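Local coordinates for methylated-DNA--protein-cysteine methyltransferase (Thermococcus kodakarensis, PDB 1MGT) that repairs O6-methylguanine and O4-methylthymine in DNA by irreversibly transferring the methyl group to one of its own cysteines, a suicide reaction, at residues 68-73 / 136-141. Sequence-based numbering, arbitrary orientation.
Sequences FKVLIG and PIVVPC
I137 reaches from the loop 136-141 to the last turn of helix 63-71 and lays both of its branches against L71. Its CG2 methyl sits 3.9 Å from L71 CB and equally near L71 CA, so it packs on the base of the leucine and the helix backbone there. The longer branch turns toward the leucine end, where I137 CD1 comes to 4.0 Å from L71 CD1. With CG1 beside the backbone N (chi1 -54°), CG2 is directed to the leucine base and CD1 to its end, the two chains running at a slant to each other. V70 stands beside this pair and points at the loop. Its CG1 is the touching branch: it lies 4.4 Å from I137 CG2 and, at the same distance, from V138 CG1, while V138 CA is slightly closer, at 4.2 Å. V70 thus lies against both loop residues, more loosely than L71 packs on I137. The small, buried contact is made by aliphatic side chains and neighbouring backbone, without a hydrogen bond between the segments. I137 is the centre of a classic gamma turn (phi 77°), with a weak V138 N to P136 O bond. The same loop continues through P140, the centre of an inverse gamma turn, to C141, the inferred methyl-accepting nucleophile; P140 and C141 begin the family's PCHR signature. The contact joins the N-terminal part of the protein to the active-site loop of its DNA-binding part. N77 hydrogen-bonds to V138 O. I137 also packs on F29 and V138 on I27, both of strand 24-30, whereas V139 and P140 lean on helix 91-103, placing the loop between the N-terminal sheet and that helix.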
# COMPACT_ATOMS: atom_id res chain seq x y z
N PHE A 68 7.11 8.38 -0.02
CA PHE A 68 8.42 8.06 0.51
C PHE A 68 8.57 8.55 1.96
O PHE A 68 9.18 7.85 2.78
CB PHE A 68 9.52 8.69 -0.35
CG PHE A 68 10.92 8.35 0.11
CD1 PHE A 68 11.41 7.08 0.00
CD2 PHE A 68 11.71 9.36 0.65
CE1 PHE A 68 12.69 6.77 0.43
CE2 PHE A 68 13.00 9.07 1.07
CZ PHE A 68 13.48 7.78 0.97
N LYS A 69 8.02 9.72 2.27
CA LYS A 69 8.08 10.25 3.63
C LYS A 69 7.31 9.33 4.59
O LYS A 69 7.74 9.19 5.75
CB LYS A 69 7.50 11.66 3.69
CG LYS A 69 8.50 12.70 3.17
CD LYS A 69 7.81 14.06 3.16
CE LYS A 69 8.70 15.16 2.58
NZ LYS A 69 7.98 16.48 2.75
N VAL A 70 6.21 8.73 4.13
CA VAL A 70 5.51 7.80 5.04
C VAL A 70 6.37 6.56 5.22
O VAL A 70 6.56 6.01 6.31
CB VAL A 70 4.13 7.41 4.43
CG1 VAL A 70 3.48 6.31 5.25
CG2 VAL A 70 3.26 8.65 4.38
N LEU A 71 6.95 6.03 4.13
CA LEU A 71 7.79 4.87 4.16
C LEU A 71 8.94 5.00 5.17
O LEU A 71 9.20 4.04 5.90
CB LEU A 71 8.42 4.61 2.76
CG LEU A 71 9.09 3.26 2.53
CD1 LEU A 71 9.11 2.91 1.03
CD2 LEU A 71 10.52 3.25 3.04
N ILE A 72 9.62 6.15 5.18
CA ILE A 72 10.76 6.31 6.09
C ILE A 72 10.36 6.83 7.45
O ILE A 72 11.25 7.07 8.29
CB ILE A 72 11.88 7.16 5.46
CG1 ILE A 72 11.41 8.58 5.21
CG2 ILE A 72 12.38 6.52 4.17
CD1 ILE A 72 12.51 9.51 4.68
N GLY A 73 9.08 7.03 7.72
CA GLY A 73 8.58 7.47 8.99
C GLY A 73 8.58 8.94 9.27
O GLY A 73 8.48 9.31 10.44
N PRO A 136 -0.55 0.33 -1.05
CA PRO A 136 0.56 -0.24 -0.25
C PRO A 136 1.38 0.91 0.30
O PRO A 136 1.38 2.07 -0.17
CB PRO A 136 1.34 -1.09 -1.21
CG PRO A 136 1.01 -0.55 -2.57
CD PRO A 136 -0.43 -0.12 -2.46
N ILE A 137 2.13 0.63 1.37
CA ILE A 137 2.95 1.57 2.10
C ILE A 137 2.09 2.45 3.01
O ILE A 137 2.18 2.35 4.24
CB ILE A 137 3.92 2.44 1.30
CG1 ILE A 137 4.83 1.57 0.41
CG2 ILE A 137 4.77 3.32 2.23
CD1 ILE A 137 5.55 2.41 -0.65
N VAL A 138 1.25 3.29 2.45
CA VAL A 138 0.42 4.20 3.22
C VAL A 138 -0.62 3.41 4.02
O VAL A 138 -0.76 3.75 5.21
CB VAL A 138 -0.17 5.30 2.35
CG1 VAL A 138 1.01 6.03 1.64
CG2 VAL A 138 -1.07 4.73 1.28
N VAL A 139 -1.31 2.47 3.43
CA VAL A 139 -2.28 1.60 4.21
C VAL A 139 -1.32 0.46 4.52
O VAL A 139 -0.81 -0.23 3.61
CB VAL A 139 -3.47 1.19 3.36
CG1 VAL A 139 -4.21 0.00 3.99
CG2 VAL A 139 -4.42 2.38 3.21
N PRO A 140 -0.90 0.34 5.77
CA PRO A 140 0.14 -0.62 6.10
C PRO A 140 -0.14 -2.06 6.17
O PRO A 140 0.08 -2.71 7.23
CB PRO A 140 0.71 0.00 7.40
CG PRO A 140 -0.55 0.44 8.09
CD PRO A 140 -1.35 1.10 6.96
N CYS A 141 -0.49 -2.69 5.02
CA CYS A 141 -0.78 -4.11 4.99
C CYS A 141 0.47 -4.95 5.21
O CYS A 141 0.32 -6.15 5.52
CB CYS A 141 -1.50 -4.48 3.68
SG CYS A 141 -0.47 -4.21 2.24